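Local coordinates for protein actinorhodin polyketide putative beta-ketoacyl synthase 2 (PDB 1TQY) that acts as the chain length factor of the actinorhodin polyketide synthase, probably pairing with a ketosynthase and helping to set the length of the polyketide chain, at residues F117-R122 with S134-E139; I362-G367 with G382-T387. All blocks are in the same frame, centred on the assembly; numbering follows the deposited sequence.

Contact 1: F117-R122 with S134-E139; sequences FDFTHR and SVSVYE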
# COMPACT_ATOMS: atom_id res chain seq x y z
N PHE B 117 4.50 12.35 -6.65
CA PHE B 117 4.00 12.83 -7.92
C PHE B 117 4.75 14.02 -8.55
O PHE B 117 4.96 14.02 -9.75
CB PHE B 117 2.50 13.14 -7.82
CG PHE B 117 1.76 12.90 -9.11
CD1 PHE B 117 1.58 11.61 -9.59
CD2 PHE B 117 1.32 13.97 -9.88
CE1 PHE B 117 0.97 11.38 -10.82
CE2 PHE B 117 0.71 13.75 -11.12
CZ PHE B 117 0.54 12.45 -11.58
N ASP B 118 5.14 15.03 -7.76
CA ASP B 118 5.87 16.15 -8.32
C ASP B 118 7.12 15.59 -8.99
O ASP B 118 7.45 15.93 -10.13
CB ASP B 118 6.30 17.14 -7.23
CG ASP B 118 7.17 18.28 -7.78
OD1 ASP B 118 6.62 19.25 -8.34
OD2 ASP B 118 8.40 18.18 -7.66
N PHE B 119 7.81 14.70 -8.28
CA PHE B 119 9.02 14.09 -8.81
C PHE B 119 8.74 13.31 -10.09
O PHE B 119 9.43 13.50 -11.09
CB PHE B 119 9.66 13.17 -7.77
CG PHE B 119 11.08 12.78 -8.09
CD1 PHE B 119 11.37 11.88 -9.11
CD2 PHE B 119 12.14 13.37 -7.40
CE1 PHE B 119 12.68 11.56 -9.44
CE2 PHE B 119 13.46 13.06 -7.73
CZ PHE B 119 13.73 12.15 -8.75
N THR B 120 7.73 12.45 -10.09
CA THR B 120 7.48 11.66 -11.29
C THR B 120 7.01 12.50 -12.49
O THR B 120 7.31 12.15 -13.63
CB THR B 120 6.47 10.50 -11.00
OG1 THR B 120 6.58 9.52 -12.04
CG2 THR B 120 5.03 11.00 -10.98
N HIS B 121 6.29 13.59 -12.23
CA HIS B 121 5.82 14.45 -13.32
C HIS B 121 7.04 15.00 -14.07
O HIS B 121 7.11 14.97 -15.30
CB HIS B 121 4.97 15.59 -12.78
CG HIS B 121 4.40 16.50 -13.84
ND1 HIS B 121 3.72 17.65 -13.53
CD2 HIS B 121 4.44 16.43 -15.19
CE1 HIS B 121 3.36 18.26 -14.65
NE2 HIS B 121 3.79 17.54 -15.67
N ARG B 122 8.01 15.51 -13.32
CA ARG B 122 9.22 16.06 -13.94
C ARG B 122 9.95 14.97 -14.73
O ARG B 122 10.53 15.24 -15.79
CB ARG B 122 10.15 16.65 -12.87
CG ARG B 122 9.50 17.73 -12.03
CD ARG B 122 10.32 18.12 -10.83
NE ARG B 122 9.60 19.08 -10.01
CZ ARG B 122 9.29 20.31 -10.40
NH1 ARG B 122 9.64 20.73 -11.60
NH2 ARG B 122 8.60 21.11 -9.60
N SER B 134 17.66 11.00 -20.10
CA SER B 134 17.61 12.11 -19.16
C SER B 134 16.95 11.76 -17.83
O SER B 134 17.04 12.52 -16.86
CB SER B 134 16.86 13.29 -19.78
OG SER B 134 15.48 13.01 -19.84
N VAL B 135 16.27 10.61 -17.78
CA VAL B 135 15.58 10.19 -16.56
C VAL B 135 16.52 9.95 -15.39
O VAL B 135 17.55 9.29 -15.51
CB VAL B 135 14.72 8.92 -16.80
CG1 VAL B 135 14.17 8.40 -15.47
CG2 VAL B 135 13.56 9.26 -17.72
N SER B 136 16.15 10.52 -14.25
CA SER B 136 16.91 10.42 -13.01
C SER B 136 17.16 9.00 -12.53
O SER B 136 16.34 8.09 -12.73
CB SER B 136 16.19 11.19 -11.91
OG SER B 136 16.79 10.91 -10.65
N VAL B 137 18.29 8.80 -11.87
CA VAL B 137 18.61 7.48 -11.35
C VAL B 137 17.77 7.21 -10.10
O VAL B 137 17.78 6.10 -9.58
CB VAL B 137 20.14 7.36 -11.02
CG1 VAL B 137 20.96 7.39 -12.31
CG2 VAL B 137 20.57 8.49 -10.10
N TYR B 138 17.04 8.23 -9.63
CA TYR B 138 16.18 8.09 -8.44
C TYR B 138 14.70 7.88 -8.78
O TYR B 138 13.90 7.58 -7.90
CB TYR B 138 16.28 9.33 -7.54
CG TYR B 138 17.69 9.72 -7.21
CD1 TYR B 138 18.56 8.81 -6.60
CD2 TYR B 138 18.17 10.99 -7.54
CE1 TYR B 138 19.88 9.15 -6.34
CE2 TYR B 138 19.49 11.35 -7.29
CZ TYR B 138 20.34 10.42 -6.69
OH TYR B 138 21.66 10.74 -6.46
N GLU B 139 14.34 8.04 -10.05
CA GLU B 139 12.94 7.86 -10.45
C GLU B 139 12.44 6.48 -10.07
O GLU B 139 11.24 6.28 -9.85
CB GLU B 139 12.79 8.08 -11.96
CG GLU B 139 11.42 7.73 -12.52
CD GLU B 139 10.28 8.61 -12.02
OE1 GLU B 139 10.48 9.52 -11.19
OE2 GLU B 139 9.14 8.39 -12.48

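Contact 2: I362-G367 with G382-T387; sequences IAPTAG and GEPRST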
# COMPACT_ATOMS: atom_id res chain seq x y z
N ILE B 362 -11.86 20.53 23.24
CA ILE B 362 -12.14 20.03 21.90
C ILE B 362 -11.75 21.06 20.84
O ILE B 362 -12.31 22.16 20.80
CB ILE B 362 -13.64 19.68 21.71
CG1 ILE B 362 -14.04 18.59 22.73
CG2 ILE B 362 -13.89 19.19 20.28
CD1 ILE B 362 -15.52 18.23 22.72
N ALA B 363 -10.80 20.69 19.98
CA ALA B 363 -10.35 21.56 18.89
C ALA B 363 -11.60 21.95 18.10
O ALA B 363 -12.39 21.09 17.74
CB ALA B 363 -9.37 20.81 18.01
N PRO B 364 -11.79 23.24 17.82
CA PRO B 364 -12.96 23.71 17.08
C PRO B 364 -12.91 23.56 15.56
O PRO B 364 -11.88 23.19 14.99
CB PRO B 364 -13.05 25.17 17.48
CG PRO B 364 -11.59 25.57 17.52
CD PRO B 364 -10.95 24.38 18.25
N THR B 365 -14.05 23.83 14.91
CA THR B 365 -14.14 23.76 13.46
C THR B 365 -14.19 25.19 12.95
O THR B 365 -14.97 26.00 13.46
CB THR B 365 -15.43 23.04 13.00
OG1 THR B 365 -15.51 21.76 13.64
CG2 THR B 365 -15.42 22.85 11.49
N ALA B 366 -13.36 25.49 11.96
CA ALA B 366 -13.28 26.83 11.37
C ALA B 366 -14.14 26.96 10.11
O ALA B 366 -14.43 25.97 9.45
CB ALA B 366 -11.83 27.15 11.02
N GLY B 367 -14.55 28.20 9.81
CA GLY B 367 -15.32 28.48 8.60
C GLY B 367 -16.83 28.26 8.62
O GLY B 367 -17.59 29.17 8.29
N GLY B 382 -16.13 27.84 16.11
CA GLY B 382 -15.52 29.00 16.74
C GLY B 382 -14.43 28.71 17.76
O GLY B 382 -13.28 28.47 17.40
N GLU B 383 -14.80 28.73 19.03
CA GLU B 383 -13.84 28.50 20.10
C GLU B 383 -13.79 27.04 20.55
O GLU B 383 -14.75 26.28 20.37
CB GLU B 383 -14.18 29.41 21.29
CG GLU B 383 -14.21 30.91 20.96
CD GLU B 383 -12.92 31.42 20.31
OE1 GLU B 383 -11.81 31.15 20.85
OE2 GLU B 383 -13.00 32.09 19.25
N PRO B 384 -12.66 26.62 21.14
CA PRO B 384 -12.55 25.23 21.60
C PRO B 384 -13.57 25.04 22.72
O PRO B 384 -13.82 25.96 23.49
CB PRO B 384 -11.12 25.15 22.12
CG PRO B 384 -10.39 26.17 21.29
CD PRO B 384 -11.37 27.32 21.27
N ARG B 385 -14.17 23.86 22.79
CA ARG B 385 -15.15 23.60 23.83
C ARG B 385 -14.46 22.82 24.93
O ARG B 385 -13.97 21.71 24.70
CB ARG B 385 -16.32 22.79 23.25
CG ARG B 385 -17.51 22.66 24.17
CD ARG B 385 -18.57 21.77 23.53
NE ARG B 385 -19.10 22.35 22.30
CZ ARG B 385 -20.11 21.82 21.61
NH1 ARG B 385 -20.69 20.71 22.02
NH2 ARG B 385 -20.54 22.43 20.50
N SER B 386 -14.40 23.40 26.12
CA SER B 386 -13.74 22.77 27.25
C SER B 386 -14.63 21.77 27.98
O SER B 386 -15.22 22.09 29.02
CB SER B 386 -13.24 23.84 28.22
OG SER B 386 -14.27 24.76 28.54
N THR B 387 -14.72 20.55 27.45
CA THR B 387 -15.53 19.48 28.03
C THR B 387 -14.65 18.40 28.66
O THR B 387 -15.15 17.44 29.24
CB THR B 387 -16.38 18.78 26.96
OG1 THR B 387 -15.52 17.98 26.12
CG2 THR B 387 -17.09 19.79 26.09

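Contact 1: F117-R122 with S134-E139
F119 and T120, neighbours on helix 117-129, both meet the carboxylate of E139, each using a different oxygen. T120 OG1 donates to E139 OE2 over 2.8 Å, using the syn lone pair of OE2, which faces toward OE1. The threonine hydroxyl lies anti to its backbone N (chi1 -161°), while the glutamate chain bends at chi2 (65°) on its way to the helix. The second oxygen lies at the rim of the F119 ring: E139 OE1 is 3.3 Å from F119 CD1 and 3.5 Å from F119 CE1. OE1 lies near the ring plane, and the carboxylate is turned only 12° from it, so the oxygen meets the C-H edge and not the pi face. OE1 is buried with no hydrogen-bond partner in the model; the slightly positive ring edge may partly compensate. On another side of the helix, H121 stacks on an aromatic ring of the partner protein chain.

Farther along the ring, F119 CZ reaches the turn, 4.0 Å from Y138 CB, while S136 OG lies near the ring plane, 3.8 Å from CZ. That hydroxyl also accepts from Y138 N (2.9 Å), and S136 N is in turn bound by E123 of the same helix. S136 to E139 form a type I beta turn, and the S136 OG bond to Y138 N makes an ST turn that caps the entry to helix 139-142.

Contact 2: I362-G367 with G382-T387
I362 and R385 pair as a single antiparallel bridge of the hydrogen-bonded kind, joining two irregular segments in the C-terminal half of this thiolase-fold chain. Their CA atoms are 5.1 Å apart, and the touching parts run 160° from one another, close to antiparallel.

The polar evidence is backbone only. I362 N donates to R385 O over 2.8 Å and almost straight (171°). The return bond, R385 N to I362 O, is longer at 3.2 Å and more bent at the hydrogen. I362 O also receives a CA-H contact from P384, so one carbonyl meets two adjacent residues. At the other end, G382 N makes a weak bond to T365 O.

Between these bonds the contact is made by prolines. The P364 and P384 rings pack alongside one another with their ring atoms directed alike, P364 CD 3.6 Å from P384 CG. The P364 ring also reaches back to the opposite backbone, where its CB lies 3.3 Å from G382 O. L34 of helix 26-34 packs on P384.

Outside the pair, the T365 hydroxyl binds V333 N, and R385 makes a salt bridge with D378, so the polar ends of these side chains are engaged beyond the two segments. T365 also shares backbone hydrogen bonds with V380, just ahead of G382.

The last contact is between side chains. I362 CG1 lies beside its backbone N and the chain then runs extended (chi2 176°), bringing I362 CD1 to 3.4 Å from T387 OG1.

From the N terminus, the chain leaves strand 106-111, runs into helix 117-129 and turns back, so that contact 1 closes a loop of 11 residues, seven of them helical, just before helix 139-142. Much later, helix 345-359 leads into contact 2, which closes a loop of 14 residues carrying strand 378-379 and precedes strand 391-398. The loops follow in series; neither nests in nor crosses the other. The centres of contact 1 and contact 2 lie about 42 Å apart, nearest atoms about 27 Å, on opposite sides of the chain's centre. Contact 1 ties a helix to its own exit loop beside the partner chain, whereas contact 2, untouched by that chain, joins segments flanking strand 378-379.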